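Local coordinates for protein oligoribonuclease (Colwellia psychrerythraea, PDB 6A4D) that probably hydrolyses very short RNA oligonucleotides as a dimeric exonuclease of the RNase H clan, here holding the chromogenic nucleotide analogue pNP-TMP, at residues P124-E127 with D128-Y132; I35-S38 with E39-L43; V83-A86 with H87-E91; T54-V57 with L58-N62. The protein carries 1 engineered substitution. All coordinates share one frame; numbering follows the deposited sequence.

Contact 1. Residues P124-E127 with D128-Y132; sequences PDFE and DHFHY. With 9RC (5'-O-[(S)-hydroxy(4-nitrophenoxy)phosphoryl]thymidine), chain F.
The backbone oxygen of Glu127 is held by two donors: Phe130 N reaches it at 3.2 Å, closing a type I beta turn, and a water donates to Glu127 O at 2.8 Å. One step back, His129 N donates to Phe126 O at 3.1 Å, while Asp128 N bonds Pro124 O at 3.0 Å and, weakly, Asp125 O; successive backbone bonds thus carry the chain from helix 124-127 into the turn. The side chains here divide by polarity. Asp125 and Asp128 face solvent, where a second water donates to Asp125 OD1 at 3.0 Å and to Asp128 OD2 at 2.6 Å, bridging two like charges. Phe126 and Phe130 turn inward and form a T-shaped pair, planes 88° apart, with the edge of Phe130 over the face of Phe126 and Phe126 CZ 3.6 Å from Phe130 CZ. With CG opposite its own backbone N (chi1 -179°), Phe126 also reaches Ile31 and Ile33 of the central sheet, a place suited to a large apolar ring. The carboxylate of Glu127 turns to a salt bridge with Arg116. Beyond the turn, the thymine of 9RC lies over one face of the Tyr132 ring, Tyr132 CD2 being 3.7 Å from CAT, while His131 CE1 lies over the opposite face of that ring. Arg133 of the same chain, with Ser111 and Ser138 of the second subunit, also bonds this ligand: an aromatic base-stacking platform in a nucleotide site at the dimer interface.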
loop_
_atom_site.group_PDB
_atom_site.type_symbol
_atom_site.label_atom_id
_atom_site.label_comp_id
_atom_site.label_asym_id
_atom_site.label_seq_id
_atom_site.Cartn_x
_atom_site.Cartn_y
_atom_site.Cartn_z
ATOM N N PRO A 124 3.898 3.534 16.037
ATOM C CA PRO A 124 2.789 2.554 16.002
ATOM C C PRO A 124 1.420 3.038 16.661
ATOM O O PRO A 124 0.302 2.650 16.171
ATOM C CB PRO A 124 3.405 1.306 16.683
ATOM C CG PRO A 124 4.532 1.839 17.501
ATOM C CD PRO A 124 5.072 3.018 16.767
ATOM N N ASP A 125 1.502 3.920 17.673
ATOM C CA ASP A 125 0.276 4.465 18.325
ATOM C C ASP A 125 -0.540 5.281 17.359
ATOM O O ASP A 125 -1.764 5.214 17.346
ATOM C CB ASP A 125 0.588 5.361 19.529
ATOM C CG ASP A 125 1.272 4.598 20.694
ATOM O OD1 ASP A 125 1.252 3.335 20.736
ATOM O OD2 ASP A 125 1.847 5.277 21.567
ATOM N N PHE A 126 0.148 6.066 16.546
ATOM C CA PHE A 126 -0.546 6.799 15.484
ATOM C C PHE A 126 -1.105 5.823 14.433
ATOM O O PHE A 126 -2.268 5.958 14.035
ATOM C CB PHE A 126 0.377 7.843 14.954
ATOM C CG PHE A 126 -0.188 8.677 13.881
ATOM C CD1 PHE A 126 -1.302 9.474 14.113
ATOM C CD2 PHE A 126 0.395 8.686 12.635
ATOM C CE1 PHE A 126 -1.830 10.284 13.118
ATOM C CE2 PHE A 126 -0.119 9.502 11.631
ATOM C CZ PHE A 126 -1.232 10.302 11.871
ATOM N N GLU A 127 -0.357 4.782 14.072
ATOM C CA GLU A 127 -0.848 3.817 13.070
ATOM C C GLU A 127 -2.161 3.159 13.504
ATOM O O GLU A 127 -3.013 2.783 12.643
ATOM C CB GLU A 127 0.165 2.706 12.721
ATOM C CG GLU A 127 -0.095 2.135 11.324
ATOM C CD GLU A 127 0.461 0.753 11.087
ATOM O OE1 GLU A 127 0.193 0.212 9.974
ATOM O OE2 GLU A 127 1.170 0.216 11.990
ATOM N N ASP A 128 -2.338 2.994 14.821
ATOM C CA ASP A 128 -3.516 2.269 15.323
ATOM C C ASP A 128 -4.803 3.050 15.127
ATOM O O ASP A 128 -5.871 2.473 15.188
ATOM C CB ASP A 128 -3.369 1.865 16.779
ATOM C CG ASP A 128 -2.232 0.842 17.004
ATOM O OD1 ASP A 128 -1.959 0.002 16.100
ATOM O OD2 ASP A 128 -1.642 0.863 18.108
ATOM N N HIS A 129 -4.723 4.345 14.890
ATOM C CA HIS A 129 -5.922 5.103 14.635
ATOM C C HIS A 129 -6.579 4.803 13.244
ATOM O O HIS A 129 -7.740 5.086 13.041
ATOM C CB HIS A 129 -5.689 6.575 14.812
ATOM C CG HIS A 129 -6.966 7.339 14.928
ATOM N ND1 HIS A 129 -7.737 7.311 16.069
ATOM C CD2 HIS A 129 -7.661 8.070 14.012
ATOM C CE1 HIS A 129 -8.831 8.030 15.862
ATOM N NE2 HIS A 129 -8.809 8.502 14.623
ATOM N N PHE A 130 -5.802 4.242 12.322
ATOM C CA PHE A 130 -6.214 4.047 10.978
ATOM C C PHE A 130 -6.834 2.689 10.840
ATOM O O PHE A 130 -6.438 1.728 11.508
ATOM C CB PHE A 130 -5.007 4.162 10.005
ATOM C CG PHE A 130 -4.381 5.513 9.979
ATOM C CD1 PHE A 130 -3.503 5.908 10.987
ATOM C CD2 PHE A 130 -4.646 6.390 8.955
ATOM C CE1 PHE A 130 -2.927 7.162 10.990
ATOM C CE2 PHE A 130 -4.056 7.634 8.916
ATOM C CZ PHE A 130 -3.180 8.032 9.928
ATOM N N HIS A 131 -7.781 2.599 9.935
ATOM C CA HIS A 131 -8.123 1.319 9.323
ATOM C C HIS A 131 -6.894 0.663 8.711
ATOM O O HIS A 131 -5.944 1.357 8.289
ATOM C CB HIS A 131 -9.097 1.588 8.175
ATOM C CG HIS A 131 -9.875 0.399 7.733
ATOM N ND1 HIS A 131 -9.325 -0.634 7.022
ATOM C CD2 HIS A 131 -11.196 0.128 7.823
ATOM C CE1 HIS A 131 -10.259 -1.531 6.753
ATOM N NE2 HIS A 131 -11.407 -1.079 7.208
ATOM N N TYR A 132 -6.918 -0.655 8.571
ATOM C CA TYR A 132 -5.771 -1.355 8.030
ATOM C C TYR A 132 -5.510 -1.107 6.508
ATOM O O TYR A 132 -4.390 -1.316 6.064
ATOM C CB TYR A 132 -5.778 -2.885 8.343
ATOM C CG TYR A 132 -6.821 -3.659 7.610
ATOM C CD1 TYR A 132 -6.591 -4.173 6.335
ATOM C CD2 TYR A 132 -8.057 -3.862 8.178
ATOM C CE1 TYR A 132 -7.577 -4.865 5.662
ATOM C CE2 TYR A 132 -9.040 -4.554 7.528
ATOM C CZ TYR A 132 -8.797 -5.044 6.271
ATOM O OH TYR A 132 -9.812 -5.711 5.643
HETATM O OAJ 9RC F . -3.203 -6.215 7.281
HETATM C CAE 9RC F . -4.276 -6.549 7.808
HETATM N NAI 9RC F . -4.615 -6.071 9.082
HETATM C CAL 9RC F . -5.842 -6.425 9.655
HETATM O OAS 9RC F . -6.083 -5.968 10.775
HETATM C CAT 9RC F . -6.754 -7.259 8.961
HETATM C CAU 9RC F . -7.998 -7.607 9.546
HETATM C CAF 9RC F . -6.396 -7.742 7.696
HETATM N NAB 9RC F . -5.119 -7.377 7.149
HETATM C CAA 9RC F . -4.696 -7.804 5.783
HETATM O OAC 9RC F . -5.839 -7.373 5.060
HETATM C CAD 9RC F . -4.533 -9.302 5.579
HETATM C CAH 9RC F . -5.563 -9.627 4.502
HETATM O OAK 9RC F . -5.063 -10.435 3.396
HETATM C CAG 9RC F . -5.920 -8.238 3.966
HETATM C CAR 9RC F . -7.368 -8.216 3.524
HETATM O OAQ 9RC F . -7.420 -7.241 2.516
HETATM P PAP 9RC F . -8.787 -6.438 2.265
HETATM O OAO 9RC F . -8.544 -4.949 1.690
HETATM O OAN 9RC F . -9.538 -6.237 3.519
HETATM O OAM 9RC F . -9.760 -7.287 1.624
HETATM C CAV 9RC F . -9.862 -8.110 0.599
HETATM C CAW 9RC F . -9.033 -9.209 0.334
HETATM C CAY 9RC F . -9.361 -9.962 -0.807
HETATM C CBA 9RC F . -10.510 -9.624 -1.579
HETATM N NBB 9RC F . -10.844 -10.280 -2.678
HETATM O OBD 9RC F . -9.967 -11.713 -3.041
HETATM O OBC 9RC F . -12.092 -9.399 -3.730
HETATM C CAZ 9RC F . -11.333 -8.533 -1.251
HETATM C CAX 9RC F . -11.006 -7.801 -0.149
HETATM O O HOH W 1 0.762 0.795 19.180
HETATM O O HOH W 2 -4.272 0.696 11.279
#

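Contact 2. Residues I35-S38 with E39-L43; sequences ITDS and ELNIL
Asp37 folds back over the turn toward Asn41, and each part of its side chain has work to do. Its CB packs 4.0 Å from Leu43 CD2, and both residues also meet Met4. From there a chi1 of 60° sets CG between the backbone N and carbonyl carbon, swinging the carboxylate over the chain ahead. OD1 accepts from Asn41 N at 2.8 Å, met from above the carboxylate plane, and only weakly from Glu39 N. OD2 presents its syn lone pair to Asn41 ND2, also at 2.8 Å; the donor has Asp37 OD2 close to its own amide plane, although the two flat groups are turned 70° apart. Asparagine suits this place because its side-chain amide adds a second N-H to the one its backbone gives. The Asp37 carbonyl is gripped too: Thr36 OG1 at 2.9 Å and Leu40 N at 3.0 Å approach Asp37 O from opposite faces. Together with the bond from Asp37 N to Asn41 O (2.9 Å), this makes a 3:5 hairpin, a type I turn followed by a G1 bulge at Leu40, whose phi is positive. Farther along, Leu43 N bonds Ile35 O at 2.8 Å and joins strands 28-36 and 42-50. At the tip, Trp147 of the second subunit donates to Ser38 O. Asp37 is buried, yet its carboxylate receives several N-H groups, which would favour the ionised form and offset the cost of burying its charge.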
loop_
_atom_site.group_PDB
_atom_site.type_symbol
_atom_site.label_atom_id
_atom_site.label_comp_id
_atom_site.label_asym_id
_atom_site.label_seq_id
_atom_site.Cartn_x
_atom_site.Cartn_y
_atom_site.Cartn_z
ATOM N N ILE A 35 -7.061 16.375 6.848
ATOM C CA ILE A 35 -8.319 15.674 6.921
ATOM C C ILE A 35 -9.244 16.234 5.848
ATOM O O ILE A 35 -9.362 17.445 5.736
ATOM C CB ILE A 35 -8.974 15.935 8.276
ATOM C CG1 ILE A 35 -7.992 15.575 9.414
ATOM C CG2 ILE A 35 -10.276 15.160 8.397
ATOM C CD1 ILE A 35 -7.901 14.088 9.694
ATOM N N THR A 36 -9.885 15.365 5.072
ATOM C CA THR A 36 -10.913 15.767 4.073
ATOM C C THR A 36 -12.148 15.016 4.398
ATOM O O THR A 36 -12.089 14.037 5.118
ATOM C CB THR A 36 -10.599 15.378 2.632
ATOM O OG1 THR A 36 -10.588 13.965 2.518
ATOM C CG2 THR A 36 -9.314 15.894 2.162
ATOM N N ASP A 37 -13.289 15.447 3.868
ATOM C CA ASP A 37 -14.485 14.597 3.954
ATOM C C ASP A 37 -14.395 13.542 2.846
ATOM O O ASP A 37 -13.452 13.529 2.009
ATOM C CB ASP A 37 -15.795 15.419 3.828
ATOM C CG ASP A 37 -15.919 16.187 2.502
ATOM O OD1 ASP A 37 -15.207 15.834 1.501
ATOM O OD2 ASP A 37 -16.731 17.156 2.459
ATOM N N SER A 38 -15.401 12.695 2.781
ATOM C CA SER A 38 -15.394 11.636 1.773
ATOM C C SER A 38 -15.495 12.183 0.343
ATOM O O SER A 38 -15.197 11.459 -0.605
ATOM C CB SER A 38 -16.497 10.637 2.050
ATOM O OG SER A 38 -17.725 11.261 1.828
ATOM N N GLU A 39 -15.913 13.446 0.190
ATOM C CA GLU A 39 -16.040 14.076 -1.121
ATOM C C GLU A 39 -14.844 14.967 -1.420
ATOM O O GLU A 39 -14.876 15.740 -2.341
ATOM C CB GLU A 39 -17.409 14.828 -1.233
ATOM C CG GLU A 39 -18.659 13.928 -1.095
ATOM C CD GLU A 39 -19.971 14.538 -1.660
ATOM O OE1 GLU A 39 -20.047 15.765 -1.889
ATOM O OE2 GLU A 39 -20.963 13.809 -1.907
ATOM N N LEU A 40 -13.773 14.811 -0.647
ATOM C CA LEU A 40 -12.447 15.442 -0.822
ATOM C C LEU A 40 -12.341 16.920 -0.491
ATOM O O LEU A 40 -11.368 17.574 -0.842
ATOM C CB LEU A 40 -11.871 15.164 -2.208
ATOM C CG LEU A 40 -11.838 13.711 -2.653
ATOM C CD1 LEU A 40 -11.148 13.661 -4.021
ATOM C CD2 LEU A 40 -11.168 12.812 -1.631
ATOM N N ASN A 41 -13.310 17.445 0.220
ATOM C CA ASN A 41 -13.235 18.833 0.709
ATOM C C ASN A 41 -12.363 18.855 1.926
ATOM O O ASN A 41 -12.616 18.106 2.868
ATOM C CB ASN A 41 -14.623 19.343 1.140
ATOM C CG ASN A 41 -15.584 19.377 -0.003
ATOM O OD1 ASN A 41 -15.252 19.900 -1.036
ATOM N ND2 ASN A 41 -16.738 18.735 0.152
ATOM N N ILE A 42 -11.386 19.738 1.932
ATOM C CA ILE A 42 -10.431 19.813 3.025
ATOM C C ILE A 42 -11.125 20.325 4.282
ATOM O O ILE A 42 -11.627 21.397 4.239
ATOM C CB ILE A 42 -9.231 20.691 2.598
ATOM C CG1 ILE A 42 -8.432 19.921 1.553
ATOM C CG2 ILE A 42 -8.316 21.004 3.777
ATOM C CD1 ILE A 42 -7.358 20.708 0.846
ATOM N N LEU A 43 -11.236 19.524 5.337
ATOM C CA LEU A 43 -11.852 19.947 6.598
ATOM C C LEU A 43 -10.891 20.609 7.622
ATOM O O LEU A 43 -11.343 21.391 8.455
ATOM C CB LEU A 43 -12.497 18.798 7.333
ATOM C CG LEU A 43 -13.402 17.863 6.588
ATOM C CD1 LEU A 43 -13.881 16.770 7.529
ATOM C CD2 LEU A 43 -14.569 18.594 5.934
#

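Contact 3. Residues V83-A86 with H87-E91; sequences VSLA and HATKE
A chi1 of 74° tucks Ser84 OG back over its own main chain toward His87, and a chi1 of -60° sets Thr89 OG1 beside its backbone N, pointing back at Leu85. The first of these makes an N-cap at the start of helix 85-99: Ser84 OG accepts from His87 N at 3.0 Å. The first-turn amides of a helix have no preceding carbonyls to bond, and a serine, short and able to accept, suits the place. From the same residue, Ser84 O starts the regular pattern by taking Ala88 N at 3.0 Å. Val83 and Ala88, the residue before the cap and the fourth after it, meet through Val83 CG1 and Ala88 CB at 4.4 Å. This pairing is a hydrophobic staple, and both residues also touch Phe49 of strand 42-50, so the helix start is fastened to the sheet edge. One turn on, Leu85 O is gripped twice by Thr89: Thr89 N lies nearly on the line of the carbonyl bond, at 2.8 Å and with a straight N-H (165°), while Thr89 OG1 donates from above the carbonyl plane, also at 2.8 Å. The short threonine hydroxyl is thus satisfied by the carbonyl of the preceding turn. Ala86 O accepts from Lys90 N at 3.0 Å, continuing the helical pattern. His87 takes the solvent side: Val83 CG1 stands at the edge of its imidazole, and Glu91 CG rests over one face.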
loop_
_atom_site.group_PDB
_atom_site.type_symbol
_atom_site.label_atom_id
_atom_site.label_comp_id
_atom_site.label_asym_id
_atom_site.label_seq_id
_atom_site.Cartn_x
_atom_site.Cartn_y
_atom_site.Cartn_z
ATOM N N VAL A 83 11.791 19.149 18.328
ATOM C CA VAL A 83 10.568 18.339 18.361
ATOM C C VAL A 83 10.961 16.882 18.297
ATOM O O VAL A 83 11.496 16.444 17.309
ATOM C CB VAL A 83 9.598 18.695 17.195
ATOM C CG1 VAL A 83 8.483 17.656 17.032
ATOM C CG2 VAL A 83 9.024 20.096 17.414
ATOM N N SER A 84 10.654 16.135 19.339
ATOM C CA SER A 84 10.864 14.719 19.333
ATOM C C SER A 84 9.726 14.038 18.600
ATOM O O SER A 84 8.590 14.559 18.563
ATOM C CB SER A 84 10.884 14.183 20.757
ATOM O OG SER A 84 9.575 14.148 21.299
ATOM N N LEU A 85 10.043 12.844 18.084
ATOM C CA LEU A 85 9.083 11.999 17.399
ATOM C C LEU A 85 7.931 11.609 18.299
ATOM O O LEU A 85 6.768 11.661 17.850
ATOM C CB LEU A 85 9.777 10.762 16.865
ATOM C CG LEU A 85 9.088 9.827 15.892
ATOM C CD1 LEU A 85 8.638 10.518 14.607
ATOM C CD2 LEU A 85 10.060 8.718 15.582
ATOM N N ALA A 86 8.248 11.259 19.566
ATOM C CA ALA A 86 7.235 11.016 20.585
ATOM C C ALA A 86 6.237 12.163 20.604
ATOM O O ALA A 86 5.024 11.930 20.628
ATOM C CB ALA A 86 7.848 10.825 21.978
ATOM N N HIS A 87 6.742 13.390 20.578
ATOM C CA HIS A 87 5.889 14.543 20.673
ATOM C C HIS A 87 4.967 14.615 19.459
ATOM O O HIS A 87 3.765 14.773 19.604
ATOM C CB HIS A 87 6.697 15.851 20.819
ATOM C CG HIS A 87 5.834 17.069 20.939
ATOM N ND1 HIS A 87 5.021 17.301 22.030
ATOM C CD2 HIS A 87 5.622 18.104 20.090
ATOM C CE1 HIS A 87 4.351 18.426 21.853
ATOM N NE2 HIS A 87 4.709 18.942 20.696
ATOM N N ALA A 88 5.559 14.518 18.273
ATOM C CA ALA A 88 4.826 14.574 16.992
ATOM C C ALA A 88 3.737 13.526 16.955
ATOM O O ALA A 88 2.593 13.794 16.600
ATOM C CB ALA A 88 5.779 14.383 15.823
ATOM N N THR A 89 4.088 12.337 17.385
ATOM C CA THR A 89 3.152 11.205 17.450
ATOM C C THR A 89 1.966 11.486 18.335
ATOM O O THR A 89 0.832 11.189 17.972
ATOM C CB THR A 89 3.902 9.993 17.945
ATOM O OG1 THR A 89 4.951 9.737 17.004
ATOM C CG2 THR A 89 3.011 8.780 18.082
ATOM N N LYS A 90 2.232 12.101 19.484
ATOM C CA LYS A 90 1.205 12.447 20.443
ATOM C C LYS A 90 0.273 13.531 19.897
ATOM O O LYS A 90 -0.967 13.360 19.895
ATOM C CB LYS A 90 1.858 12.852 21.753
ATOM C CG LYS A 90 0.914 13.021 22.943
ATOM C CD LYS A 90 1.569 13.913 23.986
ATOM C CE LYS A 90 0.645 14.376 25.081
ATOM N NZ LYS A 90 1.419 15.309 25.959
ATOM N N GLU A 91 0.859 14.625 19.425
ATOM C CA GLU A 91 0.092 15.675 18.738
ATOM C C GLU A 91 -0.734 15.145 17.575
ATOM O O GLU A 91 -1.946 15.385 17.518
ATOM C CB GLU A 91 1.001 16.786 18.230
ATOM C CG GLU A 91 1.785 17.557 19.308
ATOM C CD GLU A 91 0.921 18.041 20.472
ATOM O OE1 GLU A 91 0.244 19.097 20.359
ATOM O OE2 GLU A 91 0.917 17.348 21.513
#

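Contact 4. Residues T54-V57 with L58-N62; sequences TDDV and LDNMN. With 9RC (5'-O-[(S)-hydroxy(4-nitrophenoxy)phosphoryl]thymidine), chain D.
Backbone bonds run along the short helix that starts after Thr54. Leu58 N donates to Thr54 O at 3.2 Å and Asp59 N to Asp55 O at 3.1 Å, both N-H groups fairly straight; Asn60 N bonds Val57 O at 3.3 Å from above the carbonyl plane and, weakly, Asp56 O. Capping is the second kind. Thr54 OG1 accepts from Val57 N at 3.2 Å, an N-cap that a short hydroxylated residue makes well, and Asn62 repeats the role at the next helix, its OD1 accepting from Cys65 N. Charge is the third: Asp55 and Asp59, one turn apart, each give OD1 to Arg79, so one guanidinium group joins two acids whose like charges would probably otherwise repel. Apolar packing comes last. Leu58 keeps its branched end close to the main chain, CG 3.5 Å from Thr54 O, and spreads over Thr75, Cys78 and Arg79 of helix 74-80; Leu29 of strand 28-36 meets both Leu58 and Met61. Asn62 stands apart from the helix. With chi1 at 74° its CG folds in over the backbone, which lets OD1 cap while ND2 turns to 9RC and donates to OAJ, a thymine oxygen, at 3.1 Å and 166°. Glu17, Met18 and Lys157 bond the same nucleotide, and a side-chain amide, with an acceptor oxygen for the cap and a donor N-H for the base, suits this residue of the ligand pocket.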
loop_
_atom_site.group_PDB
_atom_site.type_symbol
_atom_site.label_atom_id
_atom_site.label_comp_id
_atom_site.label_asym_id
_atom_site.label_seq_id
_atom_site.Cartn_x
_atom_site.Cartn_y
_atom_site.Cartn_z
ATOM N N THR A 54 19.941 14.968 15.103
ATOM C CA THR A 54 21.289 15.529 15.287
ATOM C C THR A 54 21.948 15.819 13.930
ATOM O O THR A 54 21.430 15.442 12.869
ATOM C CB THR A 54 22.186 14.508 15.966
ATOM O OG1 THR A 54 22.263 13.385 15.095
ATOM C CG2 THR A 54 21.632 14.085 17.350
ATOM N N ASP A 55 23.124 16.426 13.980
ATOM C CA ASP A 55 24.002 16.533 12.805
ATOM C C ASP A 55 24.551 15.192 12.333
ATOM O O ASP A 55 24.720 14.979 11.138
ATOM C CB ASP A 55 25.159 17.492 13.082
ATOM C CG ASP A 55 24.698 18.926 13.269
ATOM O OD1 ASP A 55 23.546 19.244 12.902
ATOM O OD2 ASP A 55 25.493 19.745 13.788
ATOM N N ASP A 56 24.833 14.269 13.234
ATOM C CA ASP A 56 25.241 12.944 12.768
ATOM C C ASP A 56 24.245 12.480 11.725
ATOM O O ASP A 56 24.623 12.071 10.625
ATOM C CB ASP A 56 25.266 11.903 13.880
ATOM C CG ASP A 56 25.386 10.487 13.328
ATOM O OD1 ASP A 56 26.354 10.267 12.598
ATOM O OD2 ASP A 56 24.523 9.608 13.580
ATOM N N VAL A 57 22.961 12.566 12.079
ATOM C CA VAL A 57 21.931 12.014 11.223
ATOM C C VAL A 57 21.866 12.779 9.907
ATOM O O VAL A 57 21.946 12.175 8.842
ATOM C CB VAL A 57 20.550 11.978 11.921
ATOM C CG1 VAL A 57 19.421 11.739 10.917
ATOM C CG2 VAL A 57 20.565 10.886 12.967
ATOM N N LEU A 58 21.747 14.093 9.990
ATOM C CA LEU A 58 21.424 14.870 8.811
ATOM C C LEU A 58 22.526 14.784 7.755
ATOM O O LEU A 58 22.257 14.546 6.558
ATOM C CB LEU A 58 21.121 16.311 9.200
ATOM C CG LEU A 58 19.767 16.439 9.918
ATOM C CD1 LEU A 58 19.616 17.873 10.422
ATOM C CD2 LEU A 58 18.571 16.009 9.033
ATOM N N ASP A 59 23.767 14.856 8.228
ATOM C CA ASP A 59 24.941 14.870 7.352
ATOM C C ASP A 59 25.299 13.528 6.689
ATOM O O ASP A 59 26.068 13.554 5.737
ATOM C CB ASP A 59 26.132 15.444 8.109
ATOM C CG ASP A 59 25.816 16.786 8.752
ATOM O OD1 ASP A 59 24.726 17.338 8.457
ATOM O OD2 ASP A 59 26.627 17.289 9.573
ATOM N N ASN A 60 24.726 12.404 7.147
ATOM C CA ASN A 60 25.015 11.067 6.585
ATOM C C ASN A 60 23.829 10.290 5.986
ATOM O O ASN A 60 23.950 9.081 5.747
ATOM C CB ASN A 60 25.681 10.221 7.666
ATOM C CG ASN A 60 26.990 10.826 8.126
ATOM O OD1 ASN A 60 27.108 11.310 9.249
ATOM N ND2 ASN A 60 27.972 10.841 7.233
ATOM N N MET A 61 22.688 10.967 5.752
ATOM C CA MET A 61 21.590 10.398 4.912
ATOM C C MET A 61 22.020 10.265 3.420
ATOM O O MET A 61 23.027 10.839 3.030
ATOM C CB MET A 61 20.307 11.238 5.065
ATOM C CG MET A 61 20.334 12.709 4.638
ATOM S SD MET A 61 19.011 13.664 5.427
ATOM C CE MET A 61 19.298 15.390 5.035
ATOM N N ASN A 62 21.298 9.518 2.585
ATOM C CA ASN A 62 21.760 9.296 1.194
ATOM C C ASN A 62 21.925 10.602 0.350
ATOM O O ASN A 62 21.516 11.695 0.802
ATOM C CB ASN A 62 20.920 8.220 0.493
ATOM C CG ASN A 62 19.522 8.689 0.106
ATOM O OD1 ASN A 62 19.248 9.894 -0.064
ATOM N ND2 ASN A 62 18.634 7.716 -0.086
HETATM O OAJ 9RC D . 15.758 8.734 -0.620
HETATM C CAE 9RC D . 14.945 8.956 -1.517
HETATM N NAI 9RC D . 15.394 8.974 -2.842
HETATM C CAL 9RC D . 14.527 9.219 -3.891
HETATM O OAS 9RC D . 14.980 9.258 -5.028
HETATM C CAT 9RC D . 13.180 9.437 -3.642
HETATM C CAU 9RC D . 12.293 9.691 -4.704
HETATM C CAF 9RC D . 12.752 9.393 -2.325
HETATM N NAB 9RC D . 13.639 9.147 -1.250
HETATM C CAA 9RC D . 13.167 9.103 0.182
HETATM O OAC 9RC D . 11.745 8.945 0.223
HETATM C CAD 9RC D . 13.450 10.382 0.941
HETATM C CAH 9RC D . 12.150 11.119 0.817
HETATM O OAK 9RC D . 11.910 12.006 1.893
HETATM C CAG 9RC D . 11.169 10.036 0.936
HETATM C CAR 9RC D . 9.773 10.494 0.374
HETATM O OAQ 9RC D . 9.754 10.757 -1.072
HETATM P PAP 9RC D . 9.202 12.193 -1.704
HETATM O OAO 9RC D . 7.729 12.372 -1.504
HETATM O OAN 9RC D . 10.071 13.268 -0.908
HETATM O OAM 9RC D . 9.679 12.403 -3.222
HETATM C CAV 9RC D . 8.948 12.329 -4.376
HETATM C CAW 9RC D . 9.704 12.045 -5.518
HETATM C CAY 9RC D . 9.100 11.951 -6.763
HETATM C CBA 9RC D . 7.719 12.139 -6.870
HETATM N NBB 9RC D . 7.177 12.047 -8.083
HETATM O OBD 9RC D . 6.490 10.790 -8.486
HETATM O OBC 9RC D . 7.351 13.218 -9.008
HETATM C CAZ 9RC D . 6.939 12.435 -5.734
HETATM C CAX 9RC D . 7.551 12.533 -4.483
#

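How the contacts relate
Contacts 1 and 3 are neighbours: Phe126 of contact 1 packs on Thr89 of contact 3, joining helix 124-127 to the first turns of helix 85-99. The first turns large rings into the interior; the second is a surface helix start, ruled by capping. Contact 4 is also a capped helix start, but it is partly buried, its exposed Asp55 and Asp59 joined by Arg79. Contact 2, a hairpin tip, buries its acid under amide N-H groups instead. Contacts 2 and 4 stand on opposite sides of the chain's centre, with centres about 36 Å apart. Contacts 1 and 4 touch different bound nucleotides, by ring stacking and by a hydrogen bond from a side-chain amide respectively.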